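Side-chain contact in escJ (Escherichia coli, PDB 1YJ7), which probably builds the membrane-associated ring platform on which the type III secretion system of enteropathogenic strains assembles: residues Lys12-Met17 and Gly36-Ser41. The protein carries 3 engineered substitutions. Numbering follows the deposited sequence. Where two conformers were deposited one is given.
Sequences KEANQM and GNMTLS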
loop_
_atom_site.group_PDB
_atom_site.type_symbol
_atom_site.label_atom_id
_atom_site.label_comp_id
_atom_site.label_asym_id
_atom_site.label_seq_id
_atom_site.Cartn_x
_atom_site.Cartn_y
_atom_site.Cartn_z
ATOM N N LYS D 12 18.658 -15.792 -18.972
ATOM C CA LYS D 12 19.610 -15.153 -18.076
ATOM C C LYS D 12 19.098 -15.149 -16.649
ATOM O O LYS D 12 19.847 -15.485 -15.749
ATOM C CB LYS D 12 19.917 -13.730 -18.528
ATOM C CG LYS D 12 20.800 -12.939 -17.587
ATOM C CD LYS D 12 20.979 -11.511 -18.121
ATOM C CE LYS D 12 21.311 -10.526 -17.039
ATOM N NZ LYS D 12 21.381 -9.128 -17.626
ATOM N N GLU D 13 17.837 -14.789 -16.450
ATOM C CA GLU D 13 17.265 -14.747 -15.094
ATOM C C GLU D 13 17.294 -16.154 -14.471
ATOM O O GLU D 13 17.709 -16.341 -13.325
ATOM C CB GLU D 13 15.899 -14.085 -15.028
ATOM C CG GLU D 13 15.464 -13.887 -13.585
ATOM C CD GLU D 13 14.903 -12.518 -13.279
ATOM O OE1 GLU D 13 14.028 -12.065 -14.028
ATOM O OE2 GLU D 13 15.333 -11.917 -12.275
ATOM N N ALA D 14 16.860 -17.137 -15.239
ATOM C CA ALA D 14 16.841 -18.512 -14.778
ATOM C C ALA D 14 18.259 -18.988 -14.454
ATOM O O ALA D 14 18.468 -19.605 -13.417
ATOM C CB ALA D 14 16.171 -19.423 -15.803
ATOM N N ASN D 15 19.233 -18.711 -15.320
ATOM C CA ASN D 15 20.598 -19.152 -15.061
ATOM C C ASN D 15 21.180 -18.523 -13.801
ATOM O O ASN D 15 21.869 -19.179 -13.033
ATOM C CB ASN D 15 21.531 -18.819 -16.225
ATOM C CG ASN D 15 21.351 -19.746 -17.409
ATOM O OD1 ASN D 15 20.809 -20.854 -17.286
ATOM N ND2 ASN D 15 21.769 -19.273 -18.584
ATOM N N GLN D 16 20.956 -17.233 -13.625
ATOM C CA GLN D 16 21.483 -16.552 -12.442
ATOM C C GLN D 16 20.870 -17.106 -11.164
ATOM O O GLN D 16 21.593 -17.368 -10.189
ATOM C CB GLN D 16 21.316 -15.036 -12.556
ATOM C CG GLN D 16 22.203 -14.480 -13.676
ATOM C CD GLN D 16 22.115 -12.983 -13.819
ATOM O OE1 GLN D 16 21.089 -12.387 -13.505
ATOM N NE2 GLN D 16 23.199 -12.371 -14.312
ATOM N N MET D 17 19.562 -17.313 -11.161
ATOM C CA MET D 17 18.886 -17.851 -9.977
ATOM C C MET D 17 19.316 -19.289 -9.723
ATOM O O MET D 17 19.596 -19.669 -8.596
ATOM C CB MET D 17 17.364 -17.741 -10.117
ATOM C CG MET D 17 16.870 -16.331 -10.022
ATOM S SD MET D 17 15.020 -16.251 -9.957
ATOM C CE MET D 17 14.805 -15.675 -11.323
ATOM N N GLY D 36 10.335 -21.342 -24.918
ATOM C CA GLY D 36 11.757 -21.256 -24.622
ATOM C C GLY D 36 12.045 -20.591 -23.282
ATOM O O GLY D 36 13.220 -20.408 -22.913
ATOM N N ASN D 37 10.983 -20.239 -22.552
ATOM C CA ASN D 37 11.121 -19.662 -21.210
ATOM C C ASN D 37 11.279 -20.750 -20.169
ATOM O O ASN D 37 10.885 -21.898 -20.379
ATOM C CB ASN D 37 9.928 -18.778 -20.860
ATOM C CG ASN D 37 9.778 -17.605 -21.807
ATOM O OD1 ASN D 37 10.768 -17.030 -22.258
ATOM N ND2 ASN D 37 8.534 -17.240 -22.110
ATOM N N MET D 38 11.838 -20.377 -19.028
ATOM C CA MET D 38 12.271 -21.345 -18.045
ATOM C C MET D 38 11.420 -21.328 -16.779
ATOM O O MET D 38 10.948 -20.282 -16.337
ATOM C CB MET D 38 13.731 -21.073 -17.690
ATOM C CG MET D 38 14.653 -21.194 -18.883
ATOM S SD MET D 38 14.779 -22.907 -19.492
ATOM C CE MET D 38 15.930 -22.586 -20.869
ATOM N N THR D 39 11.289 -22.505 -16.196
ATOM C CA THR D 39 10.690 -22.717 -14.887
ATOM C C THR D 39 11.714 -23.325 -13.950
ATOM O O THR D 39 12.337 -24.349 -14.281
ATOM C CB THR D 39 9.509 -23.703 -15.008
ATOM O OG1 THR D 39 8.471 -23.108 -15.783
ATOM C CG2 THR D 39 8.886 -23.999 -13.641
ATOM N N LEU D 40 11.870 -22.730 -12.769
ATOM C CA LEU D 40 12.664 -23.290 -11.700
ATOM C C LEU D 40 11.790 -23.861 -10.599
ATOM O O LEU D 40 10.788 -23.257 -10.248
ATOM C CB LEU D 40 13.576 -22.227 -11.070
ATOM C CG LEU D 40 14.622 -21.628 -11.991
ATOM C CD1 LEU D 40 15.414 -20.563 -11.241
ATOM C CD2 LEU D 40 15.548 -22.702 -12.556
ATOM N N SER D 41 12.195 -25.014 -10.072
ATOM C CA SER D 41 11.545 -25.691 -8.948
ATOM C C SER D 41 12.579 -26.235 -7.985
ATOM O O SER D 41 13.739 -26.408 -8.328
ATOM C CB SER D 41 10.655 -26.847 -9.443
ATOM O OG SER D 41 9.853 -26.439 -10.530
#
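Ala-14 and Met-38 meet through their beta carbons: CB of Ala-14 lies 3.5 Å from CB of Met-38, tighter than usual for two carbons, and 3.9 Å from its CG. One helical turn further on, the CD1 methyl of Leu-40 reaches the helix, 3.6 Å from CB of Met-17 and 3.9 Å from the carbonyl O of Ala-14. Leu-40 thus touches the helix with one branch, whereas Met-17 offers the root of its side chain and not its sulfur. In Leu-40, CG stands opposite the carbonyl carbon (chi1 -63°) and the chain then runs on extended to CD1, which carries that methyl to the helix. Met-38 instead folds at its second torsion (chi2 -68°), and its SD and CE take no part in the contact with Ala-14. No hydrogen bond crosses between 12-17 and 36-41; the side-chain contacts are apolar, with one methyl also resting near a backbone carbonyl oxygen, and all four touching residues are buried. The small Ala-14 lets the backbones come near, with its CA 6.3 Å from CA of Met-38. Helix and strand segments run nearly parallel, 21° apart, with axes 8.6 Å from each other at their closest, and alternation along the strand turns Met-38 and Leu-40 to the helix but Thr-39 away from it. Leu-9 of the neighbouring strand 3-9 touches Ala-14, Met-17 and Leu-40, while Phe-59 packs on Met-17. Backbone hydrogen bonds between Met-38 and Leu-9 and between Thr-39 and Glu-31 tie the central strand 38-42 to both neighbours. Helix 11-23 therefore lies against one face of a three-stranded antiparallel sheet of order 1-3-2, a two-layer alpha/beta arrangement consistent with the small ring-building domains of the YscJ/FliF family.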